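Local coordinates for rhamnose ABC transporter, periplasmic rhamnose-binding protein (Kribbella flavida, PDB 4KVF) that probably binds a sugar, likely rhamnose, outside the membrane as the receptor component of an ABC uptake transporter, at residues E158-S163 against N225-V230; S113-R118 against K133-A138; Q263-V268 against N336-N341. All blocks are in the same frame, centred on the assembly; numbering follows the deposited sequence.

Interaction 1. Residues E158-S163 against N225-V230; sequences ELAGGS and NLKVIV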
ATOM      1  N   GLU A 158     -11.866 -18.281  -4.088  1.00 44.03           N
ATOM      2  CA  GLU A 158     -12.511 -18.804  -2.885  1.00 41.47           C
ATOM      3  C   GLU A 158     -13.991 -18.424  -2.856  1.00 43.47           C
ATOM      4  O   GLU A 158     -14.860 -19.276  -2.669  1.00 46.29           O
ATOM      5  CB  GLU A 158     -11.805 -18.274  -1.632  1.00 44.89           C
ATOM      6  CG  GLU A 158     -10.355 -18.710  -1.488  1.00 54.70           C
ATOM      7  CD  GLU A 158      -9.606 -17.923  -0.423  1.00 67.03           C
ATOM      8  OE1 GLU A 158      -8.553 -18.411   0.049  1.00 64.36           O
ATOM      9  OE2 GLU A 158     -10.061 -16.813  -0.066  1.00 75.15           O
ATOM     10  N   LEU A 159     -14.274 -17.139  -3.054  1.00 38.25           N
ATOM     11  CA  LEU A 159     -15.644 -16.632  -2.982  1.00 40.73           C
ATOM     12  C   LEU A 159     -16.534 -17.235  -4.069  1.00 41.09           C
ATOM     13  O   LEU A 159     -17.741 -17.407  -3.876  1.00 46.46           O
ATOM     14  CB  LEU A 159     -15.644 -15.095  -3.052  1.00 39.09           C
ATOM     15  CG  LEU A 159     -14.998 -14.394  -1.846  1.00 34.17           C
ATOM     16  CD1 LEU A 159     -14.658 -12.940  -2.170  1.00 36.63           C
ATOM     17  CD2 LEU A 159     -15.927 -14.478  -0.638  1.00 43.45           C
ATOM     18  N   ALA A 160     -15.938 -17.577  -5.208  1.00 38.10           N
ATOM     19  CA  ALA A 160     -16.685 -18.164  -6.322  1.00 37.67           C
ATOM     20  C   ALA A 160     -16.806 -19.677  -6.181  1.00 48.97           C
ATOM     21  O   ALA A 160     -17.389 -20.341  -7.039  1.00 55.71           O
ATOM     22  CB  ALA A 160     -16.029 -17.822  -7.646  1.00 39.96           C
ATOM     23  N   GLY A 161     -16.241 -20.219  -5.108  1.00 45.15           N
ATOM     24  CA  GLY A 161     -16.249 -21.655  -4.900  1.00 51.23           C
ATOM     25  C   GLY A 161     -15.472 -22.404  -5.968  1.00 57.91           C
ATOM     26  O   GLY A 161     -15.860 -23.502  -6.368  1.00 55.06           O
ATOM     27  N   GLY A 162     -14.379 -21.807  -6.440  1.00 52.85           N
ATOM     28  CA  GLY A 162     -13.487 -22.472  -7.373  1.00 56.20           C
ATOM     29  C   GLY A 162     -13.762 -22.254  -8.853  1.00 52.19           C
ATOM     30  O   GLY A 162     -12.902 -22.528  -9.688  1.00 51.08           O
ATOM     31  N   SER A 163     -14.948 -21.761  -9.191  1.00 50.63           N
ATOM     32  CA  SER A 163     -15.297 -21.586 -10.600  1.00 52.80           C
ATOM     33  C   SER A 163     -16.410 -20.566 -10.819  1.00 50.58           C
ATOM     34  O   SER A 163     -17.176 -20.260  -9.907  1.00 54.11           O
ATOM     35  CB  SER A 163     -15.715 -22.926 -11.208  1.00 49.61           C
ATOM     36  OG  SER A 163     -17.090 -23.169 -10.976  1.00 55.07           O
ATOM     37  N   ASN A 225     -25.104 -14.386 -14.187  1.00 52.22           N
ATOM     38  CA  ASN A 225     -24.395 -15.534 -13.631  1.00 50.70           C
ATOM     39  C   ASN A 225     -23.123 -15.125 -12.887  1.00 47.40           C
ATOM     40  O   ASN A 225     -22.296 -15.967 -12.535  1.00 43.88           O
ATOM     41  CB  ASN A 225     -24.055 -16.542 -14.732  1.00 56.80           C
ATOM     42  CG  ASN A 225     -25.291 -17.125 -15.387  1.00 63.61           C
ATOM     43  OD1 ASN A 225     -25.441 -17.085 -16.611  1.00 71.58           O
ATOM     44  ND2 ASN A 225     -26.189 -17.670 -14.573  1.00 57.67           N
ATOM     45  N   LEU A 226     -22.981 -13.827 -12.645  1.00 42.97           N
ATOM     46  CA  LEU A 226     -21.791 -13.295 -11.990  1.00 38.14           C
ATOM     47  C   LEU A 226     -21.656 -13.795 -10.548  1.00 41.68           C
ATOM     48  O   LEU A 226     -22.615 -13.750  -9.776  1.00 41.14           O
ATOM     49  CB  LEU A 226     -21.845 -11.771 -12.009  1.00 44.17           C
ATOM     50  CG  LEU A 226     -20.548 -11.035 -11.713  1.00 37.25           C
ATOM     51  CD1 LEU A 226     -19.484 -11.428 -12.721  1.00 36.08           C
ATOM     52  CD2 LEU A 226     -20.799  -9.536 -11.755  1.00 39.39           C
ATOM     53  N   LYS A 227     -20.470 -14.275 -10.186  1.00 37.44           N
ATOM     54  CA  LYS A 227     -20.239 -14.748  -8.824  1.00 40.12           C
ATOM     55  C   LYS A 227     -19.520 -13.725  -7.941  1.00 37.81           C
ATOM     56  O   LYS A 227     -19.787 -13.626  -6.749  1.00 37.18           O
ATOM     57  CB  LYS A 227     -19.454 -16.067  -8.829  1.00 47.75           C
ATOM     58  CG  LYS A 227     -20.292 -17.298  -9.141  1.00 53.77           C
ATOM     59  CD  LYS A 227     -19.694 -18.526  -8.468  1.00 60.96           C
ATOM     60  CE  LYS A 227     -20.261 -19.824  -9.024  1.00 59.84           C
ATOM     61  NZ  LYS A 227     -19.465 -21.000  -8.558  1.00 63.30           N
ATOM     62  N   VAL A 228     -18.576 -12.992  -8.517  1.00 37.92           N
ATOM     63  CA  VAL A 228     -17.758 -12.078  -7.733  1.00 34.78           C
ATOM     64  C   VAL A 228     -17.496 -10.802  -8.502  1.00 34.87           C
ATOM     65  O   VAL A 228     -17.169 -10.849  -9.683  1.00 31.46           O
ATOM     66  CB  VAL A 228     -16.381 -12.700  -7.383  1.00 33.08           C
ATOM     67  CG1 VAL A 228     -15.646 -11.832  -6.373  1.00 30.92           C
ATOM     68  CG2 VAL A 228     -16.542 -14.119  -6.834  1.00 39.14           C
ATOM     69  N   ILE A 229     -17.639  -9.664  -7.829  1.00 30.55           N
ATOM     70  CA  ILE A 229     -17.111  -8.412  -8.339  1.00 27.85           C
ATOM     71  C   ILE A 229     -15.849  -8.130  -7.545  1.00 27.53           C
ATOM     72  O   ILE A 229     -15.891  -8.112  -6.315  1.00 29.52           O
ATOM     73  CB  ILE A 229     -18.092  -7.242  -8.137  1.00 32.14           C
ATOM     74  CG1 ILE A 229     -19.387  -7.497  -8.915  1.00 33.56           C
ATOM     75  CG2 ILE A 229     -17.437  -5.934  -8.563  1.00 30.02           C
ATOM     76  CD1 ILE A 229     -20.392  -6.372  -8.832  1.00 36.13           C
ATOM     77  N   VAL A 230     -14.731  -7.922  -8.243  1.00 24.69           N
ATOM     78  CA  VAL A 230     -13.459  -7.590  -7.610  1.00 25.18           C
ATOM     79  C   VAL A 230     -13.183  -6.121  -7.899  1.00 28.25           C
ATOM     80  O   VAL A 230     -13.063  -5.736  -9.055  1.00 25.82           O
ATOM     81  CB  VAL A 230     -12.279  -8.408  -8.217  1.00 22.56           C
ATOM     82  CG1 VAL A 230     -10.961  -8.059  -7.534  1.00 20.79           C
ATOM     83  CG2 VAL A 230     -12.547  -9.910  -8.130  1.00 23.92           C
TER
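Lys227, near the start of the strand that runs to 231, passes Ala160 and enters the turn that ends helix 145-159. Followed outward, Lys227 CB first lies 4.0 Å from Ala160 CB. CG then stands anti to the residue's own carbonyl carbon, and the chain beyond it stays extended. Lys227 CD lies 3.8 Å from Ala160 CB and already borders the carbonyl oxygens of Ala160 and Ser163; Lys227 CE comes to 3.2 Å of Ser163 O. At the tip, Lys227 NZ donates to both of these backbone carbonyls, Ala160 O at 2.7 Å and Ser163 O at 2.8 Å. The first is approached with a C=O...N angle of 154°, tilted 21° from the carbonyl plane; at the second, the nitrogen sits above the plane, 35° out of it. These acceptors belong to the first and last residues of a type I' turn, entered through the Schellman motif at Gly161, where phi is positive. Beside the lysine, Val228 CG2 fills the apolar half, 3.8 Å from Ala160 CB and 4.0 Å from Leu159 CB. Leu159 and Val228 also both touch Thr256 on the neighbouring strand 254-257. An alanine in place of Lys227 would probably leave both carbonyls without this donor, so that the turn loses its polar tie to the 225-230 segment. Across this contact the amine meets carbonyl oxygens instead of a carboxylate, and one of them lies just past the C-terminal end of a helix, a setting likely to favour the positive charge.

Interaction 2. Residues S113-R118 against K133-A138; sequences SLNQAR and KTCRDA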
ATOM      1  N   SER A 113      17.691  17.215  -4.555  1.00 30.59           N
ATOM      2  CA  SER A 113      17.735  17.459  -3.109  1.00 25.39           C
ATOM      3  C   SER A 113      17.969  16.166  -2.324  1.00 26.71           C
ATOM      4  O   SER A 113      18.741  16.159  -1.363  1.00 27.21           O
ATOM      5  CB  SER A 113      16.469  18.181  -2.629  1.00 34.63           C
ATOM      6  OG  SER A 113      15.317  17.391  -2.860  1.00 35.43           O
ATOM      7  N   LEU A 114      17.318  15.070  -2.723  1.00 25.09           N
ATOM      8  CA  LEU A 114      17.577  13.794  -2.052  1.00 26.78           C
ATOM      9  C   LEU A 114      19.041  13.373  -2.166  1.00 27.40           C
ATOM     10  O   LEU A 114      19.622  12.871  -1.203  1.00 26.90           O
ATOM     11  CB  LEU A 114      16.652  12.670  -2.550  1.00 26.87           C
ATOM     12  CG  LEU A 114      15.180  12.814  -2.136  1.00 24.12           C
ATOM     13  CD1 LEU A 114      14.366  11.644  -2.666  1.00 23.27           C
ATOM     14  CD2 LEU A 114      15.037  12.914  -0.614  1.00 26.88           C
ATOM     15  N   ASN A 115      19.643  13.572  -3.332  1.00 28.16           N
ATOM     16  CA  ASN A 115      21.046  13.195  -3.499  1.00 30.65           C
ATOM     17  C   ASN A 115      21.977  14.154  -2.768  1.00 29.73           C
ATOM     18  O   ASN A 115      23.066  13.773  -2.337  1.00 32.78           O
ATOM     19  CB  ASN A 115      21.417  13.045  -4.979  1.00 35.39           C
ATOM     20  CG  ASN A 115      21.007  11.688  -5.531  1.00 36.08           C
ATOM     21  OD1 ASN A 115      20.981  10.693  -4.793  1.00 39.44           O
ATOM     22  ND2 ASN A 115      20.672  11.639  -6.817  1.00 35.25           N
ATOM     23  N   GLN A 116      21.533  15.398  -2.612  1.00 30.05           N
ATOM     24  CA  GLN A 116      22.263  16.339  -1.773  1.00 31.07           C
ATOM     25  C   GLN A 116      22.247  15.836  -0.327  1.00 33.75           C
ATOM     26  O   GLN A 116      23.259  15.907   0.376  1.00 33.97           O
ATOM     27  CB  GLN A 116      21.629  17.723  -1.855  1.00 36.60           C
ATOM     28  CG  GLN A 116      22.352  18.783  -1.053  1.00 49.68           C
ATOM     29  CD  GLN A 116      23.352  19.561  -1.884  1.00 62.77           C
ATOM     30  OE1 GLN A 116      24.086  18.991  -2.698  1.00 58.64           O
ATOM     31  NE2 GLN A 116      23.383  20.875  -1.688  1.00 68.97           N
ATOM     32  N   ALA A 117      21.097  15.326   0.109  1.00 28.59           N
ATOM     33  CA  ALA A 117      20.983  14.761   1.455  1.00 27.58           C
ATOM     34  C   ALA A 117      21.929  13.576   1.609  1.00 32.45           C
ATOM     35  O   ALA A 117      22.682  13.491   2.581  1.00 30.05           O
ATOM     36  CB  ALA A 117      19.544  14.330   1.753  1.00 27.61           C
ATOM     37  N   ARG A 118      21.915  12.672   0.636  1.00 26.66           N
ATOM     38  CA  ARG A 118      22.769  11.489   0.723  1.00 30.39           C
ATOM     39  C   ARG A 118      24.261  11.826   0.723  1.00 37.12           C
ATOM     40  O   ARG A 118      25.043  11.153   1.393  1.00 37.45           O
ATOM     41  CB  ARG A 118      22.426  10.484  -0.378  1.00 33.53           C
ATOM     42  CG  ARG A 118      20.977  10.027  -0.343  1.00 33.27           C
ATOM     43  CD  ARG A 118      20.624   9.324  -1.630  1.00 32.95           C
ATOM     44  NE  ARG A 118      21.049   7.933  -1.600  1.00 34.64           N
ATOM     45  CZ  ARG A 118      21.273   7.200  -2.684  1.00 39.54           C
ATOM     46  NH1 ARG A 118      21.141   7.741  -3.891  1.00 33.49           N
ATOM     47  NH2 ARG A 118      21.644   5.934  -2.554  1.00 37.26           N
ATOM     48  N   LYS A 133      15.589   5.230  -8.913  1.00 29.30           N
ATOM     49  CA  LYS A 133      16.368   4.277  -8.118  1.00 28.48           C
ATOM     50  C   LYS A 133      17.686   4.854  -7.597  1.00 30.25           C
ATOM     51  O   LYS A 133      18.188   4.436  -6.553  1.00 31.90           O
ATOM     52  CB  LYS A 133      16.617   2.980  -8.904  1.00 38.15           C
ATOM     53  CG  LYS A 133      15.357   2.347  -9.510  1.00 51.36           C
ATOM     54  CD  LYS A 133      14.297   2.033  -8.455  1.00 52.83           C
ATOM     55  CE  LYS A 133      13.178   1.151  -9.004  1.00 57.84           C
ATOM     56  NZ  LYS A 133      12.392   1.795 -10.098  1.00 64.06           N
ATOM     57  N   THR A 134      18.228   5.825  -8.323  1.00 28.88           N
ATOM     58  CA  THR A 134      19.515   6.436  -7.993  1.00 26.78           C
ATOM     59  C   THR A 134      19.431   7.616  -7.022  1.00 28.35           C
ATOM     60  O   THR A 134      20.414   8.329  -6.838  1.00 33.25           O
ATOM     61  CB  THR A 134      20.225   6.925  -9.269  1.00 35.71           C
ATOM     62  OG1 THR A 134      19.347   7.796  -9.989  1.00 43.53           O
ATOM     63  CG2 THR A 134      20.594   5.743 -10.165  1.00 44.16           C
ATOM     64  N   CYS A 135      18.269   7.817  -6.409  1.00 25.58           N
ATOM     65  CA  CYS A 135      18.045   8.975  -5.542  1.00 27.28           C
ATOM     66  C   CYS A 135      17.566   8.576  -4.155  1.00 25.11           C
ATOM     67  O   CYS A 135      17.107   9.416  -3.391  1.00 27.68           O
ATOM     68  CB  CYS A 135      17.028   9.929  -6.176  1.00 36.01           C
ATOM     69  SG  CYS A 135      17.397  10.274  -7.928  1.00 41.00           S
ATOM     70  N   ARG A 136      17.624   7.287  -3.843  1.00 25.84           N
ATOM     71  CA  ARG A 136      17.321   6.838  -2.487  1.00 23.01           C
ATOM     72  C   ARG A 136      18.064   5.544  -2.156  1.00 23.87           C
ATOM     73  O   ARG A 136      18.481   4.811  -3.050  1.00 26.80           O
ATOM     74  CB  ARG A 136      15.810   6.665  -2.277  1.00 20.56           C
ATOM     75  CG  ARG A 136      15.210   5.363  -2.825  1.00 22.73           C
ATOM     76  CD  ARG A 136      15.219   5.254  -4.346  1.00 26.56           C
ATOM     77  NE  ARG A 136      14.483   4.056  -4.736  1.00 25.48           N
ATOM     78  CZ  ARG A 136      15.007   2.843  -4.864  1.00 28.10           C
ATOM     79  NH1 ARG A 136      16.307   2.644  -4.662  1.00 28.24           N
ATOM     80  NH2 ARG A 136      14.228   1.821  -5.193  1.00 26.05           N
ATOM     81  N   ASP A 137      18.237   5.265  -0.868  1.00 23.62           N
ATOM     82  CA  ASP A 137      18.960   4.063  -0.453  1.00 24.32           C
ATOM     83  C   ASP A 137      18.074   2.822  -0.414  1.00 21.75           C
ATOM     84  O   ASP A 137      18.543   1.725  -0.688  1.00 25.17           O
ATOM     85  CB  ASP A 137      19.621   4.301   0.905  1.00 27.06           C
ATOM     86  CG  ASP A 137      20.601   5.460   0.862  1.00 27.24           C
ATOM     87  OD1 ASP A 137      21.701   5.278   0.295  1.00 31.61           O
ATOM     88  OD2 ASP A 137      20.264   6.543   1.391  1.00 29.36           O
ATOM     89  N   ALA A 138      16.799   3.009  -0.085  1.00 25.10           N
ATOM     90  CA  ALA A 138      15.841   1.907  -0.046  1.00 20.59           C
ATOM     91  C   ALA A 138      14.423   2.420  -0.243  1.00 24.09           C
ATOM     92  O   ALA A 138      14.134   3.589   0.007  1.00 24.45           O
ATOM     93  CB  ALA A 138      15.940   1.144   1.276  1.00 22.35           C
TER
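Arg118, Cys135 and Asn115 carry much of this contact between helix 111-119 and the loop leading into strand 138-141. The arginine chain leaves the helix bent at chi3 and meets Asp137 tip to tip. Arg118 NH2 donates to Asp137 OD1 at 2.9 Å, with an N-H...O angle of 162°. The acceptor lies in the guanidinium plane, but the donor comes from above the carboxylate, the two planes being 72° apart. From Arg118 NE, weak bonds reach both oxygens of Asp137, completing the salt bridge. On the other side of the group, Arg118 NH1 is held within the helix by Asn115 OD1 at 3.1 Å, in plane for both partners, which fixes the guanidinium's rotation. One face is covered by the backbone, with Arg136 C 3.5 Å above the plane. Asn115 also reaches across: its ND2 makes a weak bond to Thr134 O at 3.3 Å and lies 3.7 Å from Cys135 SG. Cys135 O is pressed against Leu114 CB at 3.4 Å and is buried with no polar partner in the model. The SG of Cys135 closes a disulfide with Cys111 at the start of the same helix, so the loop is tied covalently there and ionically at Arg118. Asp137 OD2 additionally accepts from Val124 N on strand 123-127. Helix 111-119 is the connection of a beta-alpha-beta unit between parallel strands 99-102 and 123-127, as in the Rossmann-like lobes of type I periplasmic binding proteins.

Interaction 3. Residues Q263-V268 against N336-N341; sequences QMRQYV and NIDQFN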
ATOM      1  N   GLN A 263     -14.225   2.226   6.404  1.00 51.76           N
ATOM      2  CA  GLN A 263     -15.284   2.458   5.428  1.00 52.52           C
ATOM      3  C   GLN A 263     -16.005   1.147   5.149  1.00 42.35           C
ATOM      4  O   GLN A 263     -17.212   1.123   4.900  1.00 49.36           O
ATOM      5  CB  GLN A 263     -14.684   3.021   4.135  1.00 47.34           C
ATOM      6  CG  GLN A 263     -15.692   3.586   3.149  1.00 54.07           C
ATOM      7  CD  GLN A 263     -15.032   4.166   1.908  1.00 61.41           C
ATOM      8  OE1 GLN A 263     -13.851   3.920   1.645  1.00 53.08           O
ATOM      9  NE2 GLN A 263     -15.795   4.942   1.138  1.00 64.75           N
HETATM   10  N   MSE A 264     -15.245   0.056   5.216  1.00 44.51           N
HETATM   11  CA  MSE A 264     -15.740  -1.278   4.871  1.00 41.63           C
HETATM   12  C   MSE A 264     -16.372  -2.031   6.044  1.00 46.58           C
HETATM   13  O   MSE A 264     -17.074  -3.021   5.838  1.00 43.71           O
HETATM   14  CB  MSE A 264     -14.613  -2.115   4.260  1.00 43.42           C
HETATM   15  CG  MSE A 264     -14.179  -1.635   2.886  1.00 43.51           C
HETATM   16 SE   MSE A 264     -15.682  -1.725   1.666  0.70 44.27          SE
HETATM   17  CE  MSE A 264     -15.828  -3.667   1.691  1.00 31.65           C
ATOM     18  N   ARG A 265     -16.128  -1.564   7.266  1.00 47.64           N
ATOM     19  CA  ARG A 265     -16.562  -2.287   8.461  1.00 48.98           C
ATOM     20  C   ARG A 265     -18.060  -2.609   8.447  1.00 44.46           C
ATOM     21  O   ARG A 265     -18.453  -3.758   8.666  1.00 45.53           O
ATOM     22  CB  ARG A 265     -16.171  -1.539   9.744  1.00 46.54           C
ATOM     23  CG  ARG A 265     -16.399  -2.350  11.016  1.00 48.56           C
ATOM     24  CD  ARG A 265     -16.034  -1.560  12.268  1.00 59.06           C
ATOM     25  NE  ARG A 265     -14.937  -0.626  12.029  1.00 65.81           N
ATOM     26  CZ  ARG A 265     -13.652  -0.955  12.048  1.00 63.08           C
ATOM     27  NH1 ARG A 265     -12.727  -0.033  11.814  1.00 69.44           N
ATOM     28  NH2 ARG A 265     -13.293  -2.207  12.285  1.00 72.30           N
ATOM     29  N   GLN A 266     -18.892  -1.614   8.147  1.00 45.74           N
ATOM     30  CA  GLN A 266     -20.337  -1.846   8.162  1.00 50.16           C
ATOM     31  C   GLN A 266     -20.773  -2.924   7.173  1.00 46.03           C
ATOM     32  O   GLN A 266     -21.769  -3.614   7.403  1.00 49.81           O
ATOM     33  CB  GLN A 266     -21.131  -0.555   7.929  1.00 56.57           C
ATOM     34  CG  GLN A 266     -20.948   0.061   6.556  1.00 50.15           C
ATOM     35  CD  GLN A 266     -22.119   0.939   6.154  1.00 54.58           C
ATOM     36  OE1 GLN A 266     -23.285   0.601   6.397  1.00 58.28           O
ATOM     37  NE2 GLN A 266     -21.815   2.079   5.537  1.00 59.64           N
ATOM     38  N   TYR A 267     -20.025  -3.073   6.082  1.00 42.88           N
ATOM     39  CA  TYR A 267     -20.353  -4.072   5.066  1.00 48.77           C
ATOM     40  C   TYR A 267     -19.813  -5.460   5.427  1.00 47.15           C
ATOM     41  O   TYR A 267     -20.355  -6.486   5.005  1.00 45.73           O
ATOM     42  CB  TYR A 267     -19.890  -3.603   3.675  1.00 38.66           C
ATOM     43  CG  TYR A 267     -20.525  -2.288   3.300  1.00 41.37           C
ATOM     44  CD1 TYR A 267     -21.895  -2.199   3.115  1.00 41.09           C
ATOM     45  CD2 TYR A 267     -19.769  -1.129   3.167  1.00 50.40           C
ATOM     46  CE1 TYR A 267     -22.499  -1.004   2.800  1.00 54.38           C
ATOM     47  CE2 TYR A 267     -20.374   0.084   2.847  1.00 50.98           C
ATOM     48  CZ  TYR A 267     -21.739   0.131   2.664  1.00 49.36           C
ATOM     49  OH  TYR A 267     -22.363   1.311   2.348  1.00 61.94           O
ATOM     50  N   VAL A 268     -18.752  -5.483   6.222  1.00 49.71           N
ATOM     51  CA  VAL A 268     -18.238  -6.735   6.757  1.00 50.26           C
ATOM     52  C   VAL A 268     -19.157  -7.244   7.870  1.00 61.34           C
ATOM     53  O   VAL A 268     -19.567  -8.411   7.879  1.00 57.79           O
ATOM     54  CB  VAL A 268     -16.792  -6.565   7.263  1.00 54.09           C
ATOM     55  CG1 VAL A 268     -16.342  -7.794   8.022  1.00 51.53           C
ATOM     56  CG2 VAL A 268     -15.864  -6.288   6.092  1.00 45.68           C
ATOM     57  N   ASN A 336     -10.942 -10.192  12.081  1.00 62.01           N
ATOM     58  CA  ASN A 336      -9.880  -9.240  12.402  1.00 49.11           C
ATOM     59  C   ASN A 336     -10.149  -7.770  12.050  1.00 42.39           C
ATOM     60  O   ASN A 336      -9.249  -6.940  12.152  1.00 51.70           O
ATOM     61  CB  ASN A 336      -8.544  -9.693  11.783  1.00 49.71           C
ATOM     62  CG  ASN A 336      -8.474  -9.439  10.284  1.00 49.75           C
ATOM     63  OD1 ASN A 336      -9.499  -9.219   9.632  1.00 46.57           O
ATOM     64  ND2 ASN A 336      -7.260  -9.470   9.729  1.00 46.23           N
ATOM     65  N   ILE A 337     -11.377  -7.433  11.656  1.00 52.87           N
ATOM     66  CA  ILE A 337     -11.649  -6.076  11.157  1.00 46.15           C
ATOM     67  C   ILE A 337     -11.583  -4.949  12.209  1.00 51.80           C
ATOM     68  O   ILE A 337     -11.219  -3.817  11.885  1.00 53.44           O
ATOM     69  CB  ILE A 337     -12.971  -6.002  10.335  1.00 49.34           C
ATOM     70  CG1 ILE A 337     -13.080  -4.661   9.602  1.00 56.32           C
ATOM     71  CG2 ILE A 337     -14.181  -6.237  11.229  1.00 54.41           C
ATOM     72  CD1 ILE A 337     -13.262  -4.790   8.107  1.00 58.92           C
ATOM     73  N   ASP A 338     -11.913  -5.246  13.465  1.00 53.60           N
ATOM     74  CA  ASP A 338     -11.823  -4.228  14.512  1.00 58.65           C
ATOM     75  C   ASP A 338     -10.391  -4.020  15.016  1.00 66.07           C
ATOM     76  O   ASP A 338     -10.128  -3.089  15.784  1.00 63.41           O
ATOM     77  CB  ASP A 338     -12.758  -4.542  15.692  1.00 54.65           C
ATOM     78  CG  ASP A 338     -14.225  -4.309  15.366  1.00 63.59           C
ATOM     79  OD1 ASP A 338     -14.534  -3.737  14.295  1.00 64.87           O
ATOM     80  OD2 ASP A 338     -15.076  -4.689  16.199  1.00 61.56           O
ATOM     81  N   GLN A 339      -9.472  -4.882  14.581  1.00 57.80           N
ATOM     82  CA  GLN A 339      -8.067  -4.780  14.974  1.00 61.60           C
ATOM     83  C   GLN A 339      -7.408  -3.600  14.268  1.00 61.36           C
ATOM     84  O   GLN A 339      -6.319  -3.167  14.642  1.00 65.28           O
ATOM     85  CB  GLN A 339      -7.309  -6.072  14.638  1.00 62.41           C
ATOM     86  CG  GLN A 339      -7.856  -7.333  15.300  1.00 68.93           C
ATOM     87  CD  GLN A 339      -7.076  -8.589  14.925  1.00 67.18           C
ATOM     88  OE1 GLN A 339      -6.012  -8.517  14.304  1.00 66.76           O
ATOM     89  NE2 GLN A 339      -7.609  -9.751  15.303  1.00 61.13           N
ATOM     90  N   PHE A 340      -8.077  -3.087  13.240  1.00 52.41           N
ATOM     91  CA  PHE A 340      -7.549  -1.980  12.450  1.00 53.57           C
ATOM     92  C   PHE A 340      -8.486  -0.779  12.498  1.00 52.24           C
ATOM     93  O   PHE A 340      -9.706  -0.936  12.458  1.00 64.31           O
ATOM     94  CB  PHE A 340      -7.338  -2.420  10.995  1.00 41.89           C
ATOM     95  CG  PHE A 340      -6.591  -3.726  10.855  1.00 45.26           C
ATOM     96  CD1 PHE A 340      -7.270  -4.939  10.913  1.00 46.93           C
ATOM     97  CD2 PHE A 340      -5.211  -3.741  10.674  1.00 43.24           C
ATOM     98  CE1 PHE A 340      -6.592  -6.143  10.794  1.00 51.88           C
ATOM     99  CE2 PHE A 340      -4.527  -4.944  10.551  1.00 49.95           C
ATOM    100  CZ  PHE A 340      -5.218  -6.148  10.614  1.00 51.64           C
ATOM    101  N   ASN A 341      -7.922   0.420  12.592  1.00 47.14           N
ATOM    102  CA  ASN A 341      -8.729   1.635  12.488  1.00 52.48           C
ATOM    103  C   ASN A 341      -8.113   2.663  11.551  1.00 58.51           C
ATOM    104  O   ASN A 341      -7.319   3.507  11.963  1.00 62.42           O
ATOM    105  CB  ASN A 341      -9.029   2.268  13.851  1.00 64.60           C
ATOM    106  CG  ASN A 341      -9.763   3.603  13.722  1.00 73.04           C
ATOM    107  OD1 ASN A 341     -10.939   3.649  13.347  1.00 79.05           O
ATOM    108  ND2 ASN A 341      -9.066   4.694  14.025  1.00 76.77           N
TER
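Ile337 and Val268 open the contact, reaching toward each other tip to tip, with Ile337 CD1 3.6 Å from Val268 CG2. Both side chains also touch Phe276 on strand 276-278, which extends this apolar patch. The carbonyl of Ile337 then serves Arg265: its O accepts from Arg265 NH2 at 2.7 Å. The donor stands well above the carbonyl plane, 59° out of it, although the oxygen lies close to the plane of the guanidinium. Arg265 NH2 is also 3.6 Å from Ile337 CG1, so the charged group rests against the aliphatic chain.

At Asp338, OD1 accepts from the same Arg265 NH2 at 2.8 Å. This is a salt bridge, yet its hydrogen bond is weak, with an N-H...O angle of 127°, and the two side chains cross at about a right angle. Asp338 OD1 also lies 3.3 Å from Arg265 CD. Further on, Phe340 contributes its backbone: Arg265 NH1 donates to Phe340 O at 3.2 Å, an almost straight bond of 164° lying in the carbonyl plane. The Phe340 ring makes an edge-to-face contact with Phe332 instead of facing the helix. Asn341 ends the segment, its OD1 accepting from Asn262 ND2 in the first turn of helix 261-269.

One guanidinium thus gathers the Ile337 carbonyl and Asp338 carboxylate from 337-339, helical in angles but lacking regular bonds, and the Phe340 carbonyl from the extended residue that follows. Here the C-terminal tail, after strand 330-332, is held by an arginine against helix 261-269 of the lobe with the four-stranded parallel sheet, in the two-lobed fold of periplasmic binding proteins.

Interactions 1 and 2 lie on opposite sides of the chain's centre, about 45 Å apart between centres, one with each of the two parallel sheets. Interaction 3 belongs to the same lobe as interaction 1, about 22 Å from it between centres. All are partly buried, but interaction 1 has no exposed residue among those that touch, whereas interaction 3 has two, Asp338 and Asn341. Interactions 1 and 3 pair an apolar contact with a polar one; interaction 2 is almost wholly polar. Each depends on one long cationic side chain, bonded to two backbone carbonyls in interaction 1, a carboxylate and the side-chain amide oxygen of a same-helix asparagine in interaction 2, and carbonyls plus a weakly bonded carboxylate in interaction 3.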